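Local coordinates for beta-phenylalanine aminotransferase (Variovorax paradoxus, PDB 4AO9), which transfers the amino group of beta-phenylalanine, using pyridoxal-5'-phosphate as its cofactor, at residues P219-V224 and V253-V258; R169-V174 and P196-V201. One frame throughout, in Å; residues are numbered along the deposited sequence.

Interaction 1 of 2, residues P219-V224 and V253-V258; sequences PEIAVV and VGALLV
The flat peptide groups of Ala222, Val224 and Leu256, rather than any rings, meet at this strand pair, and their carbonyls are approached in two ways. The N-H of Leu256 comes to Ala222 O (2.9 Å) tilted 32° from the carbonyl plane, yet its hydrogen bond is straight. The other two bonds, Val224 N to Leu256 O and Val258 N to Val224 O (2.8 Å), run nearly along the C=O axis. Leu256 O also receives the CA-H of Val223, with CA 3.1 Å from the oxygen, so this oxygen takes one N-H bond and one weaker CA-H contact from the same strand. This is the parallel register of strands 221-226 and 256-260, joined through helix 240-253 in a beta-alpha-beta crossover within the mixed seven-stranded sheet of the fold-type I aminotransferase. Farther along, the second strand reaches Asp260 of the cofactor pocket. Just past the helix, Gly254 takes a positive phi, and the chain turns there into Ala255, whose CB presses on Ile221 O at 3.3 Å and on Ile221 CG2 at 3.8 Å. On the sheet face shared by Val223 and Leu256, methyl CG2 of Val223 is pushed against CG2 of Val258, 3.3 Å apart and tighter than usual van der Waals contact. With CG1 of Val223 between N and the carbonyl carbon (chi1 57°), CG2 stands anti to N and points at Val258. Leu160 and Ala163 of helix 152-167 pack on Val223 as well. On the other face, CD1 of Leu257 swings back over Val224, 4.1 Å from CG1 and 3.6 Å from Val224 O, and Ile214 of helix 207-216 touches Val224.

Interaction 2 of 2, residues R169-V174 and P196-V201; sequences RRKIVV and PFDFLV
Strand 198-202 lies at one edge, within this chain, of the aminotransferase's seven-stranded sheet, and here its residues Phe199 to Val201 pair in parallel with Ile172 to Val174. Three backbone bonds alternate across the pair: Ile172 N to Asp198 O, Leu200 N to Ile172 O (2.8 Å) and Val174 N to Leu200 O. Near the start of the pair a bridging water donates to Arg170 O and accepts from Asp198 N, taking the place of a direct strand bond; it also lies in plane at the edge of the Phe197 ring. The chain makes an inverse gamma turn about Asp198, with only a weak bond from Phe199 N to Phe197 O. On one face Lys171 leaves with CG anti to its backbone N (chi1 -165°), then bends twice to bring NZ to the syn lone pair of Asp198 OD2, a salt bridge of 2.7 Å. Its CD rests on Leu200 CB. The opposite face is apolar. Ile172 and Phe199 point the same way, flank to flank, CG2 3.7 Å from CE1, while Ile172 CD1 reaches Phe197 CB at 3.7 Å, and that CB sits 3.6 Å above the Phe199 ring, offset toward its rim. Val174 CG1 meets CD1 of the same ring. Helix 152-167 covers Ile172 and Phe197 through Leu164, Phe186 packs edge-to-face with Phe199, Pro196 of the second subunit touches Phe197, and strand 221-226 flanks strand 171-175 on its other edge, with Ile221 and Val224 touching Val173.

Interactions 1 and 2 occupy one sheet, with strands 221-226 and 171-175 as neighbours, and their centres lie about 10 Å apart. Lys171 O probably accepts a hydrogen bond from Ala222 N, while the guanidinium of Arg169 reaches across to the carbonyls of Ile221 and Val253, thereby tying the loop that leads into strand 171-175 to both segments of interaction 1. Interaction 1 lies among inner strands: its touching residues are all buried and its side chains apolar. Interaction 2, at the outer strand, is partly buried and adds a salt bridge, a bridging water and aromatic rings, with the second subunit nearby. Helix 152-167 packs against both.

Interaction 1 of 2, residues P219-V224 and V253-V258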
loop_
_atom_site.group_PDB
_atom_site.type_symbol
_atom_site.label_atom_id
_atom_site.label_comp_id
_atom_site.label_asym_id
_atom_site.label_seq_id
_atom_site.Cartn_x
_atom_site.Cartn_y
_atom_site.Cartn_z
ATOM N N PRO A 219 -13.302 29.556 2.439
ATOM C CA PRO A 219 -12.214 29.613 3.414
ATOM C C PRO A 219 -11.939 28.278 4.105
ATOM O O PRO A 219 -10.858 28.093 4.686
ATOM C CB PRO A 219 -12.712 30.647 4.438
ATOM C CG PRO A 219 -13.679 31.483 3.671
ATOM C CD PRO A 219 -14.368 30.531 2.751
ATOM N N GLU A 220 -12.894 27.357 4.038
ATOM C CA GLU A 220 -12.724 26.058 4.691
ATOM C C GLU A 220 -12.102 24.998 3.808
ATOM O O GLU A 220 -11.663 23.952 4.312
ATOM C CB GLU A 220 -14.073 25.528 5.185
ATOM C CG GLU A 220 -14.694 26.356 6.292
ATOM C CD GLU A 220 -15.968 25.721 6.822
ATOM O OE1 GLU A 220 -17.006 25.867 6.166
ATOM O OE2 GLU A 220 -15.898 25.060 7.881
ATOM N N ILE A 221 -12.080 25.237 2.496
ATOM C CA ILE A 221 -11.754 24.163 1.551
ATOM C C ILE A 221 -10.263 24.082 1.270
ATOM O O ILE A 221 -9.681 25.000 0.682
ATOM C CB ILE A 221 -12.560 24.273 0.237
ATOM C CG1 ILE A 221 -14.059 24.126 0.536
ATOM C CG2 ILE A 221 -12.101 23.185 -0.749
ATOM C CD1 ILE A 221 -14.946 24.531 -0.620
ATOM N N ALA A 222 -9.651 22.980 1.705
ATOM C CA ALA A 222 -8.234 22.736 1.472
ATOM C C ALA A 222 -7.995 22.260 0.052
ATOM O O ALA A 222 -6.979 22.595 -0.569
ATOM C CB ALA A 222 -7.718 21.674 2.450
ATOM N N VAL A 223 -8.913 21.445 -0.453
ATOM C CA VAL A 223 -8.638 20.695 -1.663
ATOM C C VAL A 223 -9.925 20.266 -2.338
ATOM O O VAL A 223 -10.933 20.005 -1.674
ATOM C CB VAL A 223 -7.674 19.499 -1.348
ATOM C CG1 VAL A 223 -8.243 18.602 -0.300
ATOM C CG2 VAL A 223 -7.298 18.732 -2.605
ATOM N N VAL A 224 -9.890 20.268 -3.670
ATOM C CA VAL A 224 -10.921 19.670 -4.511
ATOM C C VAL A 224 -10.257 18.473 -5.172
ATOM O O VAL A 224 -9.274 18.643 -5.881
ATOM C CB VAL A 224 -11.405 20.669 -5.590
ATOM C CG1 VAL A 224 -12.457 20.003 -6.479
ATOM C CG2 VAL A 224 -11.971 21.947 -4.929
ATOM N N VAL A 253 -10.781 30.462 -4.352
ATOM C CA VAL A 253 -10.929 30.373 -2.890
ATOM C C VAL A 253 -9.630 30.029 -2.152
ATOM O O VAL A 253 -9.594 30.111 -0.920
ATOM C CB VAL A 253 -12.067 29.398 -2.469
ATOM C CG1 VAL A 253 -13.381 29.744 -3.181
ATOM C CG2 VAL A 253 -11.664 27.941 -2.732
ATOM N N GLY A 254 -8.575 29.675 -2.889
ATOM C CA GLY A 254 -7.291 29.315 -2.277
ATOM C C GLY A 254 -7.094 27.842 -1.960
ATOM O O GLY A 254 -6.241 27.506 -1.144
ATOM N N ALA A 255 -7.896 26.986 -2.595
ATOM C CA ALA A 255 -7.810 25.542 -2.429
ATOM C C ALA A 255 -6.880 24.964 -3.481
ATOM O O ALA A 255 -6.666 25.553 -4.551
ATOM C CB ALA A 255 -9.192 24.915 -2.579
ATOM N N LEU A 256 -6.342 23.789 -3.180
ATOM C CA LEU A 256 -5.596 23.040 -4.190
ATOM C C LEU A 256 -6.534 22.155 -4.994
ATOM O O LEU A 256 -7.459 21.560 -4.444
ATOM C CB LEU A 256 -4.504 22.190 -3.528
ATOM C CG LEU A 256 -3.414 22.892 -2.709
ATOM C CD1 LEU A 256 -2.394 21.857 -2.265
ATOM C CD2 LEU A 256 -2.710 23.967 -3.521
ATOM N N LEU A 257 -6.300 22.065 -6.294
ATOM C CA LEU A 257 -7.007 21.079 -7.105
ATOM C C LEU A 257 -6.109 19.866 -7.230
ATOM O O LEU A 257 -4.928 19.997 -7.567
ATOM C CB LEU A 257 -7.316 21.623 -8.505
ATOM C CG LEU A 257 -7.963 20.691 -9.533
ATOM C CD1 LEU A 257 -9.387 20.310 -9.114
ATOM C CD2 LEU A 257 -7.960 21.374 -10.902
ATOM N N VAL A 258 -6.661 18.695 -6.933
ATOM C CA VAL A 258 -5.929 17.436 -7.086
ATOM C C VAL A 258 -6.664 16.565 -8.092
ATOM O O VAL A 258 -7.844 16.229 -7.899
ATOM C CB VAL A 258 -5.770 16.691 -5.738
ATOM C CG1 VAL A 258 -5.076 15.343 -5.948
ATOM C CG2 VAL A 258 -5.015 17.553 -4.724
#

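Interaction 2 of 2, residues R169-V174 and P196-V201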
loop_
_atom_site.group_PDB
_atom_site.type_symbol
_atom_site.label_atom_id
_atom_site.label_comp_id
_atom_site.label_asym_id
_atom_site.label_seq_id
_atom_site.Cartn_x
_atom_site.Cartn_y
_atom_site.Cartn_z
ATOM N N ARG A 169 -6.220 24.229 6.149
ATOM C CA ARG A 169 -7.682 24.077 6.120
ATOM C C ARG A 169 -8.044 22.603 6.222
ATOM O O ARG A 169 -7.179 21.741 6.062
ATOM C CB ARG A 169 -8.277 24.652 4.826
ATOM C CG ARG A 169 -7.926 26.118 4.563
ATOM C CD ARG A 169 -8.343 26.485 3.162
ATOM N NE ARG A 169 -8.042 27.882 2.857
ATOM C CZ ARG A 169 -8.493 28.509 1.779
ATOM N NH1 ARG A 169 -9.264 27.868 0.904
ATOM N NH2 ARG A 169 -8.193 29.791 1.598
ATOM N N ARG A 170 -9.318 22.312 6.464
ATOM C CA ARG A 170 -9.729 20.916 6.735
ATOM C C ARG A 170 -10.731 20.293 5.772
ATOM O O ARG A 170 -10.830 19.074 5.702
ATOM C CB ARG A 170 -10.336 20.796 8.140
ATOM C CG ARG A 170 -9.547 21.453 9.252
ATOM C CD ARG A 170 -8.210 20.802 9.428
ATOM N NE ARG A 170 -8.340 19.396 9.796
ATOM C CZ ARG A 170 -7.344 18.518 9.755
ATOM N NH1 ARG A 170 -6.131 18.893 9.356
ATOM N NH2 ARG A 170 -7.561 17.264 10.122
ATOM N N LYS A 171 -11.508 21.108 5.065
ATOM C CA LYS A 171 -12.604 20.564 4.277
ATOM C C LYS A 171 -12.128 20.094 2.911
ATOM O O LYS A 171 -11.324 20.759 2.254
ATOM C CB LYS A 171 -13.729 21.587 4.156
ATOM C CG LYS A 171 -15.024 20.981 3.663
ATOM C CD LYS A 171 -16.175 21.981 3.642
ATOM C CE LYS A 171 -16.583 22.452 5.039
ATOM N NZ LYS A 171 -17.202 21.385 5.897
ATOM N N ILE A 172 -12.620 18.936 2.486
ATOM C CA ILE A 172 -12.206 18.318 1.232
ATOM C C ILE A 172 -13.430 18.138 0.339
ATOM O O ILE A 172 -14.394 17.491 0.733
ATOM C CB ILE A 172 -11.562 16.945 1.486
ATOM C CG1 ILE A 172 -10.328 17.103 2.382
ATOM C CG2 ILE A 172 -11.217 16.260 0.142
ATOM C CD1 ILE A 172 -9.786 15.774 2.902
ATOM N N VAL A 173 -13.411 18.745 -0.848
ATOM C CA VAL A 173 -14.477 18.540 -1.828
ATOM C C VAL A 173 -14.167 17.334 -2.700
ATOM O O VAL A 173 -13.087 17.228 -3.281
ATOM C CB VAL A 173 -14.681 19.806 -2.695
ATOM C CG1 VAL A 173 -15.651 19.534 -3.844
ATOM C CG2 VAL A 173 -15.187 20.957 -1.839
ATOM N N VAL A 174 -15.126 16.414 -2.743
ATOM C CA VAL A 174 -15.083 15.241 -3.619
ATOM C C VAL A 174 -16.426 15.131 -4.335
ATOM O O VAL A 174 -17.348 15.929 -4.081
ATOM C CB VAL A 174 -14.803 13.938 -2.823
ATOM C CG1 VAL A 174 -13.356 13.934 -2.302
ATOM C CG2 VAL A 174 -15.821 13.746 -1.682
ATOM N N PRO A 196 -12.584 9.283 8.085
ATOM C CA PRO A 196 -13.398 10.422 8.484
ATOM C C PRO A 196 -12.717 11.790 8.373
ATOM O O PRO A 196 -12.683 12.547 9.350
ATOM C CB PRO A 196 -13.733 10.102 9.951
ATOM C CG PRO A 196 -12.550 9.331 10.418
ATOM C CD PRO A 196 -12.160 8.479 9.250
ATOM N N PHE A 197 -12.195 12.115 7.191
ATOM C CA PHE A 197 -11.901 13.515 6.870
ATOM C C PHE A 197 -13.229 14.269 6.775
ATOM O O PHE A 197 -14.312 13.655 6.708
ATOM C CB PHE A 197 -11.188 13.635 5.516
ATOM C CG PHE A 197 -9.769 13.138 5.501
ATOM C CD1 PHE A 197 -8.720 13.935 5.969
ATOM C CD2 PHE A 197 -9.470 11.895 4.959
ATOM C CE1 PHE A 197 -7.389 13.483 5.924
ATOM C CE2 PHE A 197 -8.139 11.440 4.907
ATOM C CZ PHE A 197 -7.109 12.232 5.397
ATOM N N ASP A 198 -13.150 15.599 6.765
ATOM C CA ASP A 198 -14.329 16.429 6.547
ATOM C C ASP A 198 -14.635 16.542 5.050
ATOM O O ASP A 198 -14.197 17.485 4.392
ATOM C CB ASP A 198 -14.135 17.814 7.167
ATOM C CG ASP A 198 -15.349 18.702 6.971
ATOM O OD1 ASP A 198 -16.475 18.160 6.899
ATOM O OD2 ASP A 198 -15.164 19.927 6.869
ATOM N N PHE A 199 -15.379 15.580 4.517
ATOM C CA PHE A 199 -15.723 15.574 3.096
ATOM C C PHE A 199 -17.016 16.309 2.789
ATOM O O PHE A 199 -18.045 16.057 3.432
ATOM C CB PHE A 199 -15.856 14.137 2.584
ATOM C CG PHE A 199 -14.560 13.390 2.508
ATOM C CD1 PHE A 199 -13.571 13.765 1.600
ATOM C CD2 PHE A 199 -14.326 12.283 3.333
ATOM C CE1 PHE A 199 -12.362 13.059 1.520
ATOM C CE2 PHE A 199 -13.126 11.586 3.255
ATOM C CZ PHE A 199 -12.155 11.961 2.351
ATOM N N LEU A 200 -16.963 17.180 1.779
ATOM C CA LEU A 200 -18.160 17.776 1.179
ATOM C C LEU A 200 -18.360 17.113 -0.184
ATOM O O LEU A 200 -17.536 17.285 -1.090
ATOM C CB LEU A 200 -17.981 19.285 1.029
ATOM C CG LEU A 200 -19.052 20.044 0.243
ATOM C CD1 LEU A 200 -20.437 19.878 0.874
ATOM C CD2 LEU A 200 -18.688 21.514 0.171
ATOM N N VAL A 201 -19.445 16.344 -0.317
ATOM C CA VAL A 201 -19.682 15.528 -1.504
ATOM C C VAL A 201 -20.657 16.246 -2.427
ATOM O O VAL A 201 -21.814 16.507 -2.050
ATOM C CB VAL A 201 -20.235 14.113 -1.139
ATOM C CG1 VAL A 201 -20.357 13.249 -2.396
ATOM C CG2 VAL A 201 -19.343 13.426 -0.104
HETATM O O HOH W 1 -10.562 16.751 7.060
#